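Local coordinates for regulatory protein SWI6 (Saccharomyces cerevisiae, PDB 1SW6), which serves as the shared subunit of the SBF and MBF complexes that drive cell-cycle-dependent transcription, of which this chain is the ankyrin-repeat fragment, at residues G25-S36 with W231-G243. Sequence-based numbering, arbitrary orientation.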
loop_
_atom_site.group_PDB
_atom_site.type_symbol
_atom_site.label_atom_id
_atom_site.label_comp_id
_atom_site.label_asym_id
_atom_site.label_seq_id
_atom_site.Cartn_x
_atom_site.Cartn_y
_atom_site.Cartn_z
ATOM N N GLY A 25 -23.178 -22.796 -8.186
ATOM C CA GLY A 25 -22.314 -23.780 -7.451
ATOM C C GLY A 25 -22.518 -23.756 -5.944
ATOM O O GLY A 25 -23.182 -22.855 -5.420
ATOM N N PRO A 26 -21.961 -24.732 -5.211
ATOM C CA PRO A 26 -22.126 -24.759 -3.757
ATOM C C PRO A 26 -21.153 -23.841 -3.021
ATOM O O PRO A 26 -20.089 -23.491 -3.535
ATOM C CB PRO A 26 -21.895 -26.226 -3.422
ATOM C CG PRO A 26 -20.808 -26.583 -4.366
ATOM C CD PRO A 26 -21.280 -25.956 -5.674
ATOM N N ILE A 27 -21.541 -23.454 -1.814
ATOM C CA ILE A 27 -20.722 -22.600 -0.972
ATOM C C ILE A 27 -19.957 -23.509 -0.015
ATOM O O ILE A 27 -20.552 -24.176 0.832
ATOM C CB ILE A 27 -21.597 -21.639 -0.147
ATOM C CG1 ILE A 27 -22.446 -20.775 -1.083
ATOM C CG2 ILE A 27 -20.726 -20.781 0.749
ATOM C CD1 ILE A 27 -23.405 -19.842 -0.358
ATOM N N ILE A 28 -18.639 -23.556 -0.163
ATOM C CA ILE A 28 -17.811 -24.378 0.707
ATOM C C ILE A 28 -17.565 -23.567 1.974
ATOM O O ILE A 28 -17.055 -22.447 1.915
ATOM C CB ILE A 28 -16.500 -24.709 0.007
ATOM C CG1 ILE A 28 -16.815 -25.323 -1.361
ATOM C CG2 ILE A 28 -15.676 -25.672 0.851
ATOM C CD1 ILE A 28 -15.592 -25.606 -2.204
ATOM N N THR A 29 -17.924 -24.128 3.121
ATOM C CA THR A 29 -17.795 -23.408 4.379
ATOM C C THR A 29 -16.709 -23.883 5.341
ATOM O O THR A 29 -16.265 -25.025 5.277
ATOM C CB THR A 29 -19.139 -23.423 5.116
ATOM O OG1 THR A 29 -19.564 -24.782 5.297
ATOM C CG2 THR A 29 -20.203 -22.684 4.299
ATOM N N PHE A 30 -16.290 -22.982 6.229
ATOM C CA PHE A 30 -15.271 -23.264 7.237
ATOM C C PHE A 30 -15.703 -22.601 8.545
ATOM O O PHE A 30 -16.329 -21.534 8.526
ATOM C CB PHE A 30 -13.909 -22.714 6.799
ATOM C CG PHE A 30 -13.486 -23.158 5.424
ATOM C CD1 PHE A 30 -14.011 -22.550 4.289
ATOM C CD2 PHE A 30 -12.578 -24.202 5.265
ATOM C CE1 PHE A 30 -13.643 -22.974 3.015
ATOM C CE2 PHE A 30 -12.198 -24.640 3.992
ATOM C CZ PHE A 30 -12.732 -24.025 2.863
ATOM N N THR A 31 -15.384 -23.219 9.680
ATOM C CA THR A 31 -15.785 -22.649 10.970
ATOM C C THR A 31 -14.678 -22.464 12.004
ATOM O O THR A 31 -14.943 -22.016 13.123
ATOM C CB THR A 31 -16.911 -23.486 11.629
ATOM O OG1 THR A 31 -16.552 -24.876 11.607
ATOM C CG2 THR A 31 -18.232 -23.276 10.897
ATOM N N HIS A 32 -13.445 -22.794 11.637
ATOM C CA HIS A 32 -12.324 -22.655 12.561
ATOM C C HIS A 32 -12.288 -21.283 13.235
ATOM O O HIS A 32 -11.829 -21.154 14.367
ATOM C CB HIS A 32 -11.004 -22.881 11.827
ATOM C CG HIS A 32 -10.751 -21.886 10.739
ATOM N ND1 HIS A 32 -11.164 -22.084 9.439
ATOM C CD2 HIS A 32 -10.166 -20.666 10.767
ATOM C CE1 HIS A 32 -10.845 -21.027 8.712
ATOM N NE2 HIS A 32 -10.238 -20.152 9.495
ATOM N N ASP A 33 -12.769 -20.259 12.534
ATOM C CA ASP A 33 -12.768 -18.896 13.066
ATOM C C ASP A 33 -14.135 -18.425 13.530
ATOM O O ASP A 33 -14.282 -17.297 14.005
ATOM C CB ASP A 33 -12.234 -17.923 12.008
ATOM C CG ASP A 33 -12.903 -18.100 10.653
ATOM O OD1 ASP A 33 -12.530 -17.382 9.704
ATOM O OD2 ASP A 33 -13.800 -18.956 10.525
ATOM N N LEU A 34 -15.131 -19.295 13.397
ATOM C CA LEU A 34 -16.495 -18.957 13.778
ATOM C C LEU A 34 -16.971 -19.775 14.966
ATOM O O LEU A 34 -17.893 -20.580 14.846
ATOM C CB LEU A 34 -17.439 -19.190 12.598
ATOM C CG LEU A 34 -17.072 -18.546 11.263
ATOM C CD1 LEU A 34 -18.146 -18.881 10.236
ATOM C CD2 LEU A 34 -16.941 -17.047 11.432
ATOM N N THR A 35 -16.347 -19.567 16.118
ATOM C CA THR A 35 -16.728 -20.303 17.313
ATOM C C THR A 35 -17.449 -19.414 18.328
ATOM O O THR A 35 -18.249 -19.902 19.127
ATOM C CB THR A 35 -15.485 -20.955 17.972
ATOM O OG1 THR A 35 -14.448 -19.976 18.115
ATOM C CG2 THR A 35 -14.969 -22.112 17.115
ATOM N N SER A 36 -17.177 -18.111 18.276
ATOM C CA SER A 36 -17.785 -17.145 19.192
ATOM C C SER A 36 -19.270 -17.381 19.447
ATOM O O SER A 36 -19.969 -17.981 18.626
ATOM C CB SER A 36 -17.595 -15.724 18.663
ATOM O OG SER A 36 -16.222 -15.405 18.539
ATOM N N TRP A 231 -25.520 -11.220 -4.587
ATOM C CA TRP A 231 -24.995 -12.393 -3.878
ATOM C C TRP A 231 -25.897 -12.784 -2.709
ATOM O O TRP A 231 -26.162 -13.969 -2.485
ATOM C CB TRP A 231 -23.581 -12.117 -3.342
ATOM C CG TRP A 231 -22.929 -13.324 -2.670
ATOM C CD1 TRP A 231 -22.173 -14.295 -3.272
ATOM C CD2 TRP A 231 -23.001 -13.676 -1.285
ATOM N NE1 TRP A 231 -21.769 -15.226 -2.341
ATOM C CE2 TRP A 231 -22.265 -14.869 -1.115
ATOM C CE3 TRP A 231 -23.615 -13.097 -0.165
ATOM C CZ2 TRP A 231 -22.125 -15.496 0.130
ATOM C CZ3 TRP A 231 -23.474 -13.719 1.076
ATOM C CH2 TRP A 231 -22.734 -14.910 1.210
ATOM N N ILE A 232 -26.364 -11.784 -1.961
ATOM C CA ILE A 232 -27.213 -12.059 -0.826
ATOM C C ILE A 232 -28.506 -12.748 -1.273
ATOM O O ILE A 232 -28.914 -13.730 -0.669
ATOM C CB ILE A 232 -27.538 -10.760 -0.021
ATOM C CG1 ILE A 232 -26.622 -10.635 1.206
ATOM C CG2 ILE A 232 -28.941 -10.824 0.528
ATOM C CD1 ILE A 232 -25.169 -10.489 0.895
ATOM N N VAL A 233 -29.134 -12.256 -2.338
ATOM C CA VAL A 233 -30.390 -12.854 -2.804
ATOM C C VAL A 233 -30.214 -14.172 -3.565
ATOM O O VAL A 233 -31.073 -15.050 -3.491
ATOM C CB VAL A 233 -31.215 -11.858 -3.677
ATOM C CG1 VAL A 233 -31.663 -10.682 -2.832
ATOM C CG2 VAL A 233 -30.369 -11.340 -4.843
ATOM N N LYS A 234 -29.102 -14.331 -4.275
ATOM C CA LYS A 234 -28.879 -15.566 -5.022
ATOM C C LYS A 234 -28.402 -16.754 -4.179
ATOM O O LYS A 234 -28.629 -17.905 -4.550
ATOM C CB LYS A 234 -27.889 -15.326 -6.164
ATOM C CG LYS A 234 -28.344 -14.252 -7.143
ATOM C CD LYS A 234 -27.510 -14.227 -8.413
ATOM C CE LYS A 234 -26.038 -13.967 -8.141
ATOM N NZ LYS A 234 -25.218 -14.061 -9.400
ATOM N N LYS A 235 -27.764 -16.503 -3.042
ATOM C CA LYS A 235 -27.269 -17.620 -2.241
ATOM C C LYS A 235 -28.373 -18.468 -1.611
ATOM O O LYS A 235 -28.137 -19.614 -1.216
ATOM C CB LYS A 235 -26.312 -17.128 -1.151
ATOM C CG LYS A 235 -26.962 -16.442 0.022
ATOM C CD LYS A 235 -25.971 -16.356 1.173
ATOM C CE LYS A 235 -26.626 -15.844 2.441
ATOM N NZ LYS A 235 -27.793 -16.669 2.865
ATOM N N GLN A 236 -29.572 -17.897 -1.523
ATOM C CA GLN A 236 -30.731 -18.580 -0.949
ATOM C C GLN A 236 -30.985 -19.931 -1.631
ATOM O O GLN A 236 -31.439 -20.879 -0.995
ATOM C CB GLN A 236 -31.969 -17.689 -1.086
ATOM C CG GLN A 236 -33.199 -18.203 -0.364
ATOM C CD GLN A 236 -32.987 -18.309 1.133
ATOM O OE1 GLN A 236 -32.669 -17.319 1.805
ATOM N NE2 GLN A 236 -33.160 -19.515 1.667
ATOM N N ASN A 237 -30.694 -20.006 -2.929
ATOM C CA ASN A 237 -30.874 -21.242 -3.694
ATOM C C ASN A 237 -29.526 -21.904 -3.977
ATOM O O ASN A 237 -29.262 -22.329 -5.106
ATOM C CB ASN A 237 -31.562 -20.960 -5.035
ATOM C CG ASN A 237 -32.900 -20.281 -4.875
ATOM O OD1 ASN A 237 -33.716 -20.686 -4.044
ATOM N ND2 ASN A 237 -33.143 -19.248 -5.679
ATOM N N ARG A 238 -28.668 -21.991 -2.967
ATOM C CA ARG A 238 -27.366 -22.598 -3.172
ATOM C C ARG A 238 -27.001 -23.612 -2.095
ATOM O O ARG A 238 -27.051 -23.317 -0.900
ATOM C CB ARG A 238 -26.292 -21.510 -3.260
ATOM C CG ARG A 238 -26.455 -20.586 -4.461
ATOM C CD ARG A 238 -25.293 -19.610 -4.560
ATOM N NE ARG A 238 -24.023 -20.317 -4.665
ATOM C CZ ARG A 238 -22.843 -19.771 -4.398
ATOM N NH1 ARG A 238 -22.774 -18.500 -4.010
ATOM N NH2 ARG A 238 -21.737 -20.503 -4.496
ATOM N N PRO A 239 -26.625 -24.830 -2.512
ATOM C CA PRO A 239 -26.253 -25.866 -1.545
ATOM C C PRO A 239 -25.050 -25.414 -0.722
ATOM O O PRO A 239 -24.268 -24.576 -1.162
ATOM C CB PRO A 239 -25.945 -27.069 -2.436
ATOM C CG PRO A 239 -25.442 -26.428 -3.708
ATOM C CD PRO A 239 -26.412 -25.290 -3.896
ATOM N N ILE A 240 -24.917 -25.960 0.479
ATOM C CA ILE A 240 -23.809 -25.606 1.357
ATOM C C ILE A 240 -23.079 -26.863 1.828
ATOM O O ILE A 240 -23.654 -27.689 2.540
ATOM C CB ILE A 240 -24.307 -24.855 2.608
ATOM C CG1 ILE A 240 -25.088 -23.604 2.198
ATOM C CG2 ILE A 240 -23.129 -24.490 3.497
ATOM C CD1 ILE A 240 -25.765 -22.907 3.367
ATOM N N GLN A 241 -21.821 -27.015 1.431
ATOM C CA GLN A 241 -21.055 -28.177 1.859
ATOM C C GLN A 241 -19.817 -27.739 2.636
ATOM O O GLN A 241 -19.153 -26.769 2.266
ATOM C CB GLN A 241 -20.655 -29.033 0.653
ATOM C CG GLN A 241 -19.750 -28.346 -0.350
ATOM C CD GLN A 241 -19.319 -29.275 -1.476
ATOM O OE1 GLN A 241 -20.151 -29.802 -2.218
ATOM N NE2 GLN A 241 -18.012 -29.478 -1.607
ATOM N N SER A 242 -19.525 -28.445 3.725
ATOM C CA SER A 242 -18.365 -28.139 4.562
ATOM C C SER A 242 -17.082 -28.623 3.884
ATOM O O SER A 242 -16.905 -29.822 3.661
ATOM C CB SER A 242 -18.513 -28.809 5.932
ATOM O OG SER A 242 -17.370 -28.593 6.743
ATOM N N GLY A 243 -16.191 -27.688 3.560
ATOM C CA GLY A 243 -14.949 -28.050 2.902
ATOM C C GLY A 243 -13.808 -28.341 3.856
ATOM O O GLY A 243 -12.989 -29.230 3.608
#
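I27, I28 and T29 pair in parallel register with I240, Q241 and S242, the strand axes 4.7 Å apart at 33°, through four backbone bonds: I27 N to P239 O, Q241 N to I27 O, T29 N to Q241 O and G243 N to T29 O. The first is the straightest, at 168°. Just before the strands, R238 grips G25 side-on: NE (2.8 Å) and NH2 (2.9 Å) both donate to G25 O, which lies in the guanidinium plane. A bend at chi3 (58°) in an otherwise extended chain turns the group this way, and I27 CG1 sits over the centre of one guanidinium face, 3.5 Å from R238 CZ. R238 NH1 adds a salt bridge to D188 OD1 of helix 183-190. Held at both places, the guanidinium probably has little freedom to rotate; W231 NE1, bonded to the same oxygen, helps to place the carboxylate. A leucine in place of R238 would probably leave G25 O without these two donors and D188 without its positive mate, with G25 less firmly anchored. Further along, T29 CG2 meets I240 CG2 at 3.5 Å, the side chains crossing at about a right angle beside L263, while on the opposite face, shared with Q241, I28 CG2 comes 3.2 Å from G243 CA. P26 CB rests 3.6 Å from P239 CG. The result is a two-stranded parallel sheet joining the chain's N-terminal segment to the third ankyrin repeat, consistent with a variation on the helical repeat fold.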